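Local coordinates for transcriptional regulator, putative (PDB 3BJN), which probably acts as a DNA-binding IclR-family repressor of allantoin and glyoxylate utilization operons, and is represented here by its C-terminal domain, at residues Lys24-Met29 against Gln152-His157; Ala30-Pro35 against Gly136-Met141; Ile124-Met129 against Leu156-Ala161. All blocks are in the same frame, centred on the assembly; numbering follows the deposited sequence. Where two conformers were deposited one is given.

In the fold
All three contacts lie within the IclR-type C-terminal domain. Interaction 2 pairs two central strands of the antiparallel sheet, with its centre about 4 Å from the centre of the chain. Interaction 3 lays the C-terminal helix over the next strand, about 9 Å away centre to centre. Interaction 1 joins that helix to the end of helix 12-26 and lies farther out. Interactions 1 and 3 share Leu156 and His157, while Val140 from interaction 2 packs against Glu28 and Ile154 of interaction 1. In the conformers given, Ser139 OG and Ser125 OG lie 2.8 Å apart, a probable hydrogen bond joining interactions 2 and 3, and both meet Ser69.

Interaction 1. Residues Lys24-Met29 against Gln152-His157; sequences KQTGEM and QRIILH
Gln25 lays its CB over the middle of one face of the His157 imidazole, 3.6 Å from the ring centroid and 8° off the normal, a CH-pi contact. In the ring plane at the edge, NE2 meets water 1 at 2.8 Å, and ND1 donates to Gln160 within the helix. The methyl Thr26 CG2 approaches the ring obliquely, 3.9 Å from His157 CD2. Gln25 CG, anti to the carbonyl carbon (chi1 -75°), lies toward CE1, and Gln25 CD is 3.3 Å from His157 ND1, beyond the rim on that side; the amide plane is 31° from that of the imidazole. Water 2 bridges Gln25 OE1 and the carbonyl of His157.

The Arg153 guanidinium has the backbone of Thr26, both CA and O, over one face. At its edge, near the plane, is Gln25 O, which accepts from NH1 at 2.9 Å and more weakly from NE at 3.2 Å. Water 1 donates to the same carbonyl, giving it three donors at the C-terminal end of helix 12-26, where a positive charge would probably be favoured. The helix stops as Gly27 takes a positive phi. Thr26 OG1, which also bonds to Leu22 O, accepts from Glu28 N at 3.2 Å in an ST turn. Deeper in, Thr26 CG2 rests 4.2 Å from Ile154 CG1, and buried Glu28 forms a salt bridge with Arg146. The C-terminal end of helix 12-26 thus packs against the side of helix 144-163, both covering one face of the antiparallel sheet in this IclR C-terminal, GAF-clan domain.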
ATOM      1  N   LYS A  24     -12.773   3.060 -10.508  1.00 13.16           N
ATOM      2  CA  LYS A  24     -13.971   2.750 -11.322  1.00 12.65           C
ATOM      3  C   LYS A  24     -14.301   1.235 -11.376  1.00 12.92           C
ATOM      4  O   LYS A  24     -15.447   0.891 -11.693  1.00 14.00           O
ATOM      5  CB  LYS A  24     -13.777   3.323 -12.719  1.00 12.83           C
ATOM      6  CG  LYS A  24     -13.822   4.840 -12.715  1.00 14.95           C
ATOM      7  CD  LYS A  24     -13.653   5.295 -14.138  1.00 19.67           C
ATOM      8  CE  LYS A  24     -13.175   6.710 -14.202  1.00 24.52           C
ATOM      9  NZ  LYS A  24     -13.167   7.093 -15.652  1.00 28.14           N
ATOM     10  N   GLN A  25     -13.309   0.378 -11.072  1.00 11.86           N
ATOM     11  CA  GLN A  25     -13.481  -1.086 -11.047  1.00 11.93           C
ATOM     12  C   GLN A  25     -13.975  -1.578  -9.694  1.00 13.08           C
ATOM     13  O   GLN A  25     -14.692  -2.581  -9.602  1.00 13.31           O
ATOM     14  CB  GLN A  25     -12.142  -1.757 -11.335  1.00 13.78           C
ATOM     15  CG  GLN A  25     -11.710  -1.686 -12.811  1.00 11.69           C
ATOM     16  CD  GLN A  25     -10.328  -2.224 -12.996  1.00 14.77           C
ATOM     17  OE1 GLN A  25      -9.456  -2.036 -12.147  1.00 14.69           O
ATOM     18  NE2 GLN A  25     -10.112  -2.915 -14.105  1.00 16.39           N
ATOM     19  N   THR A  26     -13.554  -0.887  -8.628  1.00 12.55           N
ATOM     20  CA  THR A  26     -13.870  -1.343  -7.271  1.00 12.92           C
ATOM     21  C   THR A  26     -14.896  -0.511  -6.532  1.00 13.19           C
ATOM     22  O   THR A  26     -15.447  -0.957  -5.497  1.00 12.95           O
ATOM     23  CB  THR A  26     -12.586  -1.339  -6.380  1.00 12.73           C
ATOM     24  OG1 THR A  26     -12.062  -0.003  -6.326  1.00 12.72           O
ATOM     25  CG2 THR A  26     -11.517  -2.281  -6.923  1.00 14.18           C
ATOM     26  N   GLY A  27     -15.082   0.736  -6.966  1.00 11.96           N
ATOM     27  CA  GLY A  27     -15.934   1.675  -6.213  1.00 12.94           C
ATOM     28  C   GLY A  27     -15.295   2.072  -4.894  1.00 13.61           C
ATOM     29  O   GLY A  27     -16.006   2.337  -3.914  1.00 14.27           O
ATOM     30  N   GLU A  28     -13.970   2.086  -4.859  1.00 13.64           N
ATOM     31  CA  GLU A  28     -13.245   2.463  -3.627  1.00 13.25           C
ATOM     32  C   GLU A  28     -12.129   3.467  -3.901  1.00 14.45           C
ATOM     33  O   GLU A  28     -11.638   3.604  -5.040  1.00 13.91           O
ATOM     34  CB  GLU A  28     -12.596   1.208  -3.007  1.00 13.44           C
ATOM     35  CG  GLU A  28     -13.586   0.079  -2.671  1.00 13.64           C
ATOM     36  CD  GLU A  28     -14.625   0.417  -1.584  1.00 15.69           C
ATOM     37  OE1 GLU A  28     -14.512   1.443  -0.871  1.00 15.58           O
ATOM     38  OE2 GLU A  28     -15.599  -0.371  -1.446  1.00 16.83           O
HETATM   39  N   MSE A  29     -11.724   4.150  -2.833  1.00 14.82           N
HETATM   40  CA  MSE A  29     -10.533   5.005  -2.807  0.50 18.76           C
HETATM   41  C   MSE A  29      -9.308   4.179  -3.129  1.00 16.61           C
HETATM   42  O   MSE A  29      -9.214   3.024  -2.681  1.00 15.73           O
HETATM   43  CB  MSE A  29     -10.288   5.514  -1.388  0.50 18.01           C
HETATM   44  CG  MSE A  29     -11.312   6.387  -0.793  0.50 21.12           C
HETATM   45 SE   MSE A  29     -10.383   7.238   0.708  0.50 31.51          SE
HETATM   46  CE  MSE A  29      -9.480   8.502  -0.304  0.50 16.69           C
ATOM     47  N   GLN A 152     -11.908 -10.629  -2.908  1.00 19.35           N
ATOM     48  CA  GLN A 152     -11.182 -11.186  -4.053  1.00 19.17           C
ATOM     49  C   GLN A 152     -11.182 -10.187  -5.216  1.00 17.59           C
ATOM     50  O   GLN A 152     -10.168 -10.039  -5.911  1.00 17.57           O
ATOM     51  CB  GLN A 152     -11.797 -12.530  -4.477  1.00 20.32           C
ATOM     52  CG  GLN A 152     -11.234 -13.105  -5.795  1.00 24.38           C
ATOM     53  CD  GLN A 152      -9.862 -13.766  -5.666  1.00 31.76           C
ATOM     54  OE1 GLN A 152      -9.053 -13.419  -4.798  1.00 33.86           O
ATOM     55  NE2 GLN A 152      -9.591 -14.717  -6.562  1.00 33.72           N
ATOM     56  N   ARG A 153     -12.305  -9.499  -5.409  1.00 16.66           N
ATOM     57  CA  ARG A 153     -12.394  -8.471  -6.448  1.00 15.80           C
ATOM     58  C   ARG A 153     -11.354  -7.374  -6.236  1.00 17.31           C
ATOM     59  O   ARG A 153     -10.643  -7.000  -7.158  1.00 16.96           O
ATOM     60  CB  ARG A 153     -13.800  -7.854  -6.409  1.00 16.58           C
ATOM     61  CG  ARG A 153     -14.012  -6.602  -7.253  1.00 17.13           C
ATOM     62  CD  ARG A 153     -15.376  -6.044  -6.909  1.00 17.11           C
ATOM     63  NE  ARG A 153     -15.821  -4.945  -7.780  1.00 17.22           N
ATOM     64  CZ  ARG A 153     -16.959  -4.285  -7.602  1.00 20.55           C
ATOM     65  NH1 ARG A 153     -17.305  -3.335  -8.470  1.00 19.46           N
ATOM     66  NH2 ARG A 153     -17.762  -4.578  -6.581  1.00 19.48           N
ATOM     67  N   ILE A 154     -11.267  -6.856  -5.024  1.00 16.52           N
ATOM     68  CA  ILE A 154     -10.280  -5.804  -4.737  1.00 17.05           C
ATOM     69  C   ILE A 154      -8.856  -6.306  -4.894  1.00 16.96           C
ATOM     70  O   ILE A 154      -8.034  -5.646  -5.522  1.00 17.35           O
ATOM     71  CB  ILE A 154     -10.540  -5.192  -3.359  1.00 16.43           C
ATOM     72  CG1 ILE A 154     -11.918  -4.485  -3.402  1.00 17.40           C
ATOM     73  CG2 ILE A 154      -9.393  -4.218  -2.984  1.00 18.61           C
ATOM     74  CD1 ILE A 154     -12.455  -4.111  -1.993  1.00 18.35           C
ATOM     75  N   ILE A 155      -8.563  -7.481  -4.326  1.00 16.42           N
ATOM     76  CA  ILE A 155      -7.210  -8.078  -4.501  1.00 17.08           C
ATOM     77  C   ILE A 155      -6.824  -8.167  -5.995  1.00 16.59           C
ATOM     78  O   ILE A 155      -5.773  -7.701  -6.404  1.00 16.20           O
ATOM     79  CB  ILE A 155      -7.176  -9.464  -3.831  1.00 17.62           C
ATOM     80  CG1 ILE A 155      -7.262  -9.307  -2.306  1.00 18.52           C
ATOM     81  CG2 ILE A 155      -5.918 -10.286  -4.289  1.00 18.01           C
ATOM     82  CD1 ILE A 155      -7.551 -10.628  -1.587  1.00 21.13           C
ATOM     83  N   LEU A 156      -7.701  -8.747  -6.817  1.00 16.30           N
ATOM     84  CA  LEU A 156      -7.357  -8.918  -8.236  1.00 16.48           C
ATOM     85  C   LEU A 156      -7.135  -7.557  -8.916  1.00 16.23           C
ATOM     86  O   LEU A 156      -6.166  -7.383  -9.664  1.00 15.36           O
ATOM     87  CB  LEU A 156      -8.398  -9.771  -8.967  1.00 15.73           C
ATOM     88  CG  LEU A 156      -8.349 -11.244  -8.532  1.00 16.73           C
ATOM     89  CD1 LEU A 156      -9.536 -11.935  -9.171  1.00 18.59           C
ATOM     90  CD2 LEU A 156      -7.024 -11.968  -8.896  1.00 19.09           C
ATOM     91  N   HIS A 157      -7.998  -6.572  -8.646  1.00 16.82           N
ATOM     92  CA  HIS A 157      -7.845  -5.283  -9.298  1.00 16.59           C
ATOM     93  C   HIS A 157      -6.604  -4.511  -8.808  1.00 16.53           C
ATOM     94  O   HIS A 157      -5.944  -3.808  -9.586  1.00 16.46           O
ATOM     95  CB  HIS A 157      -9.111  -4.426  -9.112  1.00 16.57           C
ATOM     96  CG  HIS A 157     -10.260  -4.832  -9.991  1.00 15.62           C
ATOM     97  ND1 HIS A 157     -10.124  -5.064 -11.350  1.00 16.53           N
ATOM     98  CD2 HIS A 157     -11.572  -5.005  -9.702  1.00 17.21           C
ATOM     99  CE1 HIS A 157     -11.319  -5.383 -11.851  1.00 16.38           C
ATOM    100  NE2 HIS A 157     -12.213  -5.311 -10.880  1.00 14.88           N
TER
HETATM  101  O   HOH W   1     -14.930  -5.683 -10.504  1.00 15.30           O
HETATM  102  O   HOH W   2      -6.783  -2.158 -11.860  1.00 16.69           O

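Interaction 2. Residues Ala30-Pro35 against Gly136-Met141; sequences AAYMVP and GAISVM
Tyr32 reaches across from strand 30-35 toward its neighbour, CG anti to the backbone N (chi1 179°). Its CB lies 4.1 Å from Ile138 CD1, the methyl of its non-hydrogen-bonded partner, and its CG 4.2 Å from Ala137 O. Further out, CD1 touches that methyl at 3.8 Å and passes 3.5 Å from Ala137 O, while CE1 comes within 4.2 Å of Gly136 CA, whose lack of a side chain lets the ring come this close to the backbone. The ring goes on toward Val15 of helix 12-26 and Gln9. The Tyr32 and Ile138 side chains cross at about a right angle.

Beneath them the strands pair antiparallel through two hydrogen-bonded pairs. Ala31 and Ser139 exchange two backbone bonds, and so do Met33 and Ala137; the bond from Met33 N to Ala137 O is almost straight, at 176°. On the face opposite to Tyr32 and Ile138, Met141, bent at chi2 and chi3, reaches over to strand 30-35 and brings CE to 3.6 Å from Ala31 CB. Alongside, the Met33 CG methylene packs 3.9 Å from Ser139 OG, which in the conformer given meets Ser69.

Strand 29-36 is joined on its other edge to strand 39-45, and strand 133-143 to strand 121-130, so the pair is internal to the sheet. Ala30, Tyr32 and Ile138 pack under helix 12-26, Ile138 and Val140 under helix 144-163, and on the other face Met33 and Met141 meet Phe56.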
ATOM      1  N   ALA A  30      -8.360   4.762  -3.865  1.00 16.42           N
ATOM      2  CA  ALA A  30      -7.125   4.050  -4.213  1.00 15.64           C
ATOM      3  C   ALA A  30      -5.984   5.043  -4.156  1.00 15.61           C
ATOM      4  O   ALA A  30      -6.174   6.240  -4.425  1.00 15.74           O
ATOM      5  CB  ALA A  30      -7.228   3.451  -5.615  1.00 17.85           C
ATOM      6  N   ALA A  31      -4.804   4.558  -3.796  1.00 13.98           N
ATOM      7  CA  ALA A  31      -3.651   5.454  -3.692  1.00 14.34           C
ATOM      8  C   ALA A  31      -2.373   4.787  -4.176  1.00 14.57           C
ATOM      9  O   ALA A  31      -2.276   3.557  -4.208  1.00 14.48           O
ATOM     10  CB  ALA A  31      -3.461   5.890  -2.263  1.00 14.92           C
ATOM     11  N   TYR A  32      -1.407   5.632  -4.552  1.00 14.20           N
ATOM     12  CA  TYR A  32      -0.044   5.210  -4.844  1.00 14.31           C
ATOM     13  C   TYR A  32       0.844   5.780  -3.762  1.00 15.22           C
ATOM     14  O   TYR A  32       0.869   7.002  -3.539  1.00 13.99           O
ATOM     15  CB  TYR A  32       0.378   5.784  -6.185  1.00 15.29           C
ATOM     16  CG  TYR A  32       1.779   5.449  -6.594  1.00 16.30           C
ATOM     17  CD1 TYR A  32       2.163   4.131  -6.791  1.00 19.24           C
ATOM     18  CD2 TYR A  32       2.712   6.457  -6.785  1.00 18.70           C
ATOM     19  CE1 TYR A  32       3.483   3.830  -7.201  1.00 20.94           C
ATOM     20  CE2 TYR A  32       4.013   6.173  -7.187  1.00 21.95           C
ATOM     21  CZ  TYR A  32       4.386   4.863  -7.368  1.00 20.79           C
ATOM     22  OH  TYR A  32       5.674   4.595  -7.789  1.00 23.27           O
HETATM   23  N   MSE A  33       1.524   4.863  -3.109  1.00 15.38           N
HETATM   24  CA  MSE A  33       2.390   5.158  -1.959  1.00 16.13           C
HETATM   25  C   MSE A  33       3.837   4.900  -2.320  1.00 15.63           C
HETATM   26  O   MSE A  33       4.130   3.982  -3.093  1.00 14.98           O
HETATM   27  CB  MSE A  33       2.018   4.221  -0.806  1.00 17.95           C
HETATM   28  CG  MSE A  33       0.511   3.937  -0.673  1.00 21.41           C
HETATM   29 SE   MSE A  33      -0.230   5.538   0.194  1.00 34.90          SE
HETATM   30  CE  MSE A  33       0.523   5.028   1.837  1.00 26.08           C
ATOM     31  N   VAL A  34       4.757   5.674  -1.743  1.00 14.25           N
ATOM     32  CA  VAL A  34       6.178   5.373  -1.942  0.50 13.89           C
ATOM     33  C   VAL A  34       6.890   5.433  -0.613  1.00 14.20           C
ATOM     34  O   VAL A  34       6.491   6.180   0.294  1.00 15.45           O
ATOM     35  CB  VAL A  34       6.907   6.268  -2.971  0.50 13.91           C
ATOM     36  CG1 VAL A  34       6.285   6.116  -4.360  0.50 14.21           C
ATOM     37  CG2 VAL A  34       6.965   7.714  -2.500  0.50 12.11           C
ATOM     38  N   PRO A  35       7.927   4.595  -0.462  1.00 13.81           N
ATOM     39  CA  PRO A  35       8.662   4.612   0.805  1.00 13.68           C
ATOM     40  C   PRO A  35       9.651   5.768   0.841  1.00 13.92           C
ATOM     41  O   PRO A  35      10.356   5.999  -0.152  1.00 16.11           O
ATOM     42  CB  PRO A  35       9.362   3.252   0.812  1.00 14.54           C
ATOM     43  CG  PRO A  35       9.531   2.866  -0.637  1.00 14.82           C
ATOM     44  CD  PRO A  35       8.443   3.574  -1.417  1.00 14.35           C
ATOM     45  N   GLY A 136       7.289   1.487  -5.115  1.00 17.43           N
ATOM     46  CA  GLY A 136       6.094   1.982  -4.446  1.00 16.85           C
ATOM     47  C   GLY A 136       5.068   0.892  -4.237  1.00 16.47           C
ATOM     48  O   GLY A 136       5.381  -0.309  -4.273  1.00 16.79           O
ATOM     49  N   ALA A 137       3.834   1.307  -3.983  1.00 15.93           N
ATOM     50  CA  ALA A 137       2.751   0.331  -3.809  1.00 16.47           C
ATOM     51  C   ALA A 137       1.463   0.949  -4.264  1.00 16.75           C
ATOM     52  O   ALA A 137       1.275   2.148  -4.091  1.00 18.21           O
ATOM     53  CB  ALA A 137       2.630  -0.116  -2.379  1.00 16.71           C
ATOM     54  N   ILE A 138       0.560   0.123  -4.804  1.00 16.81           N
ATOM     55  CA  ILE A 138      -0.819   0.572  -5.077  1.00 17.08           C
ATOM     56  C   ILE A 138      -1.683  -0.008  -3.996  1.00 17.48           C
ATOM     57  O   ILE A 138      -1.515  -1.179  -3.632  1.00 16.69           O
ATOM     58  CB  ILE A 138      -1.331   0.038  -6.458  1.00 17.15           C
ATOM     59  CG1 ILE A 138      -0.574   0.728  -7.604  1.00 19.75           C
ATOM     60  CG2 ILE A 138      -2.889   0.183  -6.565  1.00 18.28           C
ATOM     61  CD1 ILE A 138      -0.926   2.206  -7.794  1.00 23.60           C
ATOM     62  N   SER A 139      -2.614   0.784  -3.477  1.00 17.87           N
ATOM     63  CA  SER A 139      -3.436   0.358  -2.360  0.50 17.94           C
ATOM     64  C   SER A 139      -4.883   0.788  -2.545  1.00 18.77           C
ATOM     65  O   SER A 139      -5.137   1.840  -3.135  1.00 18.69           O
ATOM     66  CB  SER A 139      -2.895   0.979  -1.077  0.50 18.41           C
ATOM     67  OG  SER A 139      -1.526   0.640  -0.873  0.50 16.98           O
ATOM     68  N   VAL A 140      -5.798  -0.038  -2.054  1.00 18.34           N
ATOM     69  CA  VAL A 140      -7.185   0.377  -1.845  1.00 18.55           C
ATOM     70  C   VAL A 140      -7.395   0.424  -0.341  1.00 18.54           C
ATOM     71  O   VAL A 140      -6.966  -0.489   0.399  1.00 18.30           O
ATOM     72  CB  VAL A 140      -8.170  -0.586  -2.513  1.00 18.28           C
ATOM     73  CG1 VAL A 140      -9.603  -0.491  -1.892  1.00 20.45           C
ATOM     74  CG2 VAL A 140      -8.179  -0.327  -4.045  1.00 18.17           C
HETATM   75  N   MSE A 141      -8.019   1.511   0.108  1.00 19.50           N
HETATM   76  CA  MSE A 141      -8.401   1.726   1.516  1.00 21.45           C
HETATM   77  C   MSE A 141      -9.913   1.802   1.518  1.00 20.42           C
HETATM   78  O   MSE A 141     -10.485   2.639   0.812  1.00 19.46           O
HETATM   79  CB  MSE A 141      -7.817   3.050   2.024  1.00 22.69           C
HETATM   80  CG  MSE A 141      -6.305   3.066   2.099  1.00 29.38           C
HETATM   81 SE   MSE A 141      -5.565   3.633   0.368  1.00 49.16          SE
HETATM   82  CE  MSE A 141      -4.957   5.390   0.957  1.00 42.40           C
TER

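Interaction 3. Residues Ile124-Met129 against Leu156-Ala161; sequences ISAPVM and LHVLQA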
ATOM      1  N   ILE A 124      -5.732  -3.084   1.159  1.00 17.29           N
ATOM      2  CA  ILE A 124      -5.260  -4.165   0.269  1.00 17.50           C
ATOM      3  C   ILE A 124      -4.223  -3.539  -0.653  1.00 16.51           C
ATOM      4  O   ILE A 124      -4.497  -2.515  -1.283  1.00 17.19           O
ATOM      5  CB  ILE A 124      -6.423  -4.828  -0.541  1.00 17.37           C
ATOM      6  CG1 ILE A 124      -7.339  -5.567   0.442  1.00 20.13           C
ATOM      7  CG2 ILE A 124      -5.838  -5.801  -1.568  1.00 17.85           C
ATOM      8  CD1 ILE A 124      -8.704  -6.081  -0.113  1.00 20.28           C
ATOM      9  N   SER A 125      -3.016  -4.101  -0.706  1.00 16.81           N
ATOM     10  CA  SER A 125      -1.925  -3.415  -1.402  0.50 17.30           C
ATOM     11  C   SER A 125      -1.011  -4.376  -2.133  1.00 17.23           C
ATOM     12  O   SER A 125      -0.833  -5.524  -1.712  1.00 17.79           O
ATOM     13  CB  SER A 125      -1.099  -2.561  -0.433  0.50 18.05           C
ATOM     14  OG  SER A 125      -1.936  -1.796   0.410  0.50 20.36           O
ATOM     15  N   ALA A 126      -0.454  -3.896  -3.245  1.00 16.09           N
ATOM     16  CA  ALA A 126       0.497  -4.692  -4.022  1.00 15.79           C
ATOM     17  C   ALA A 126       1.696  -3.831  -4.412  1.00 16.20           C
ATOM     18  O   ALA A 126       1.540  -2.635  -4.582  1.00 16.58           O
ATOM     19  CB  ALA A 126      -0.190  -5.290  -5.260  1.00 15.71           C
ATOM     20  N   PRO A 127       2.882  -4.440  -4.545  1.00 16.17           N
ATOM     21  CA  PRO A 127       4.097  -3.646  -4.787  1.00 17.00           C
ATOM     22  C   PRO A 127       4.203  -3.206  -6.244  1.00 17.62           C
ATOM     23  O   PRO A 127       3.765  -3.929  -7.157  1.00 18.27           O
ATOM     24  CB  PRO A 127       5.228  -4.638  -4.493  1.00 17.23           C
ATOM     25  CG  PRO A 127       4.630  -6.001  -4.873  1.00 16.97           C
ATOM     26  CD  PRO A 127       3.180  -5.902  -4.497  1.00 16.65           C
ATOM     27  N   VAL A 128       4.799  -2.035  -6.442  1.00 18.77           N
ATOM     28  CA  VAL A 128       5.158  -1.576  -7.787  1.00 19.20           C
ATOM     29  C   VAL A 128       6.659  -1.707  -7.854  1.00 20.15           C
ATOM     30  O   VAL A 128       7.375  -1.135  -7.034  1.00 19.77           O
ATOM     31  CB  VAL A 128       4.721  -0.125  -8.022  1.00 19.42           C
ATOM     32  CG1 VAL A 128       5.241   0.398  -9.344  1.00 19.52           C
ATOM     33  CG2 VAL A 128       3.194  -0.018  -7.972  1.00 19.05           C
HETATM   34  N   MSE A 129       7.106  -2.494  -8.829  1.00 21.23           N
HETATM   35  CA  MSE A 129       8.495  -2.876  -8.986  1.00 22.65           C
HETATM   36  C   MSE A 129       9.038  -2.330 -10.295  1.00 23.20           C
HETATM   37  O   MSE A 129       8.328  -2.334 -11.307  1.00 22.78           O
HETATM   38  CB  MSE A 129       8.629  -4.415  -9.030  1.00 23.50           C
HETATM   39  CG  MSE A 129       7.929  -5.186  -7.920  1.00 25.62           C
HETATM   40 SE   MSE A 129       8.903  -4.929  -6.252  1.00 34.75          SE
HETATM   41  CE  MSE A 129      10.634  -5.776  -6.661  1.00 29.44           C
ATOM     42  N   LEU A 156      -7.701  -8.747  -6.817  1.00 16.30           N
ATOM     43  CA  LEU A 156      -7.357  -8.918  -8.236  1.00 16.48           C
ATOM     44  C   LEU A 156      -7.135  -7.557  -8.916  1.00 16.23           C
ATOM     45  O   LEU A 156      -6.166  -7.383  -9.664  1.00 15.36           O
ATOM     46  CB  LEU A 156      -8.398  -9.771  -8.967  1.00 15.73           C
ATOM     47  CG  LEU A 156      -8.349 -11.244  -8.532  1.00 16.73           C
ATOM     48  CD1 LEU A 156      -9.536 -11.935  -9.171  1.00 18.59           C
ATOM     49  CD2 LEU A 156      -7.024 -11.968  -8.896  1.00 19.09           C
ATOM     50  N   HIS A 157      -7.998  -6.572  -8.646  1.00 16.82           N
ATOM     51  CA  HIS A 157      -7.845  -5.283  -9.298  1.00 16.59           C
ATOM     52  C   HIS A 157      -6.604  -4.511  -8.808  1.00 16.53           C
ATOM     53  O   HIS A 157      -5.944  -3.808  -9.586  1.00 16.46           O
ATOM     54  CB  HIS A 157      -9.111  -4.426  -9.112  1.00 16.57           C
ATOM     55  CG  HIS A 157     -10.260  -4.832  -9.991  1.00 15.62           C
ATOM     56  ND1 HIS A 157     -10.124  -5.064 -11.350  1.00 16.53           N
ATOM     57  CD2 HIS A 157     -11.572  -5.005  -9.702  1.00 17.21           C
ATOM     58  CE1 HIS A 157     -11.319  -5.383 -11.851  1.00 16.38           C
ATOM     59  NE2 HIS A 157     -12.213  -5.311 -10.880  1.00 14.88           N
ATOM     60  N   VAL A 158      -6.261  -4.688  -7.539  1.00 16.11           N
ATOM     61  CA  VAL A 158      -5.055  -4.048  -6.981  1.00 17.37           C
ATOM     62  C   VAL A 158      -3.794  -4.666  -7.592  1.00 17.33           C
ATOM     63  O   VAL A 158      -2.885  -3.958  -8.024  1.00 17.78           O
ATOM     64  CB  VAL A 158      -5.084  -4.145  -5.431  1.00 16.35           C
ATOM     65  CG1 VAL A 158      -3.693  -3.884  -4.800  1.00 17.78           C
ATOM     66  CG2 VAL A 158      -6.114  -3.166  -4.878  1.00 16.89           C
ATOM     67  N   LEU A 159      -3.757  -5.999  -7.668  1.00 16.36           N
ATOM     68  CA  LEU A 159      -2.668  -6.673  -8.363  1.00 17.39           C
ATOM     69  C   LEU A 159      -2.559  -6.185  -9.821  1.00 17.14           C
ATOM     70  O   LEU A 159      -1.475  -5.896 -10.318  1.00 17.59           O
ATOM     71  CB  LEU A 159      -2.885  -8.184  -8.303  1.00 17.17           C
ATOM     72  CG  LEU A 159      -2.591  -8.843  -6.951  1.00 18.67           C
ATOM     73  CD1 LEU A 159      -3.203 -10.231  -6.861  1.00 17.77           C
ATOM     74  CD2 LEU A 159      -1.045  -8.881  -6.699  1.00 17.20           C
ATOM     75  N   GLN A 160      -3.704  -6.093 -10.491  1.00 16.58           N
ATOM     76  CA  GLN A 160      -3.783  -5.670 -11.883  1.00 16.45           C
ATOM     77  C   GLN A 160      -3.226  -4.250 -12.052  1.00 17.15           C
ATOM     78  O   GLN A 160      -2.454  -3.985 -12.977  1.00 16.64           O
ATOM     79  CB  GLN A 160      -5.270  -5.729 -12.296  1.00 16.62           C
ATOM     80  CG  GLN A 160      -5.540  -5.288 -13.700  1.00 16.91           C
ATOM     81  CD  GLN A 160      -7.015  -5.371 -14.037  1.00 18.60           C
ATOM     82  OE1 GLN A 160      -7.877  -5.350 -13.147  1.00 18.13           O
ATOM     83  NE2 GLN A 160      -7.314  -5.426 -15.324  1.00 19.42           N
ATOM     84  N   ALA A 161      -3.611  -3.362 -11.134  1.00 17.32           N
ATOM     85  CA  ALA A 161      -3.133  -1.980 -11.151  1.00 17.39           C
ATOM     86  C   ALA A 161      -1.618  -1.892 -10.991  1.00 17.87           C
ATOM     87  O   ALA A 161      -0.949  -1.224 -11.763  1.00 17.61           O
ATOM     88  CB  ALA A 161      -3.844  -1.161 -10.053  1.00 18.29           C
TER
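Strand 124-129, carrying Ile124 and Ala126, runs nearly parallel to the helical segment 156-161 that bears Val158 and Leu159, with axes 7.5 Å apart and 19° between their directions. The backbones come closest where Ala126 CA lies 5.7 Å from Leu159 CA.

Val158 carries most of the contact by splitting its two methyls along the strand. CG1, anti to the backbone N (chi1 163°), lies against Ala126, 3.6 Å from its N and 3.8 Å from its CB. CG2 turns to Ile124, 4.2 Å from CG2 of that residue. Ala126 CB is touched a second time, by Leu159 CD2 at 4.0 Å, from a different direction. No hydrogen bond crosses the interface.

Ser125 points the other way, toward helix 67-76, where its side chain meets Ala68 and Val72. Strand 121-130 thus has a helix on either side. Strands 121-130 and 133-143 form a hairpin, and the helix that follows packs lengthwise on it, Val158 touching Val140 as well as Ile124 and Ala126: a beta-beta-alpha unit within the layered alpha/beta architecture of the IclR C-terminal domain.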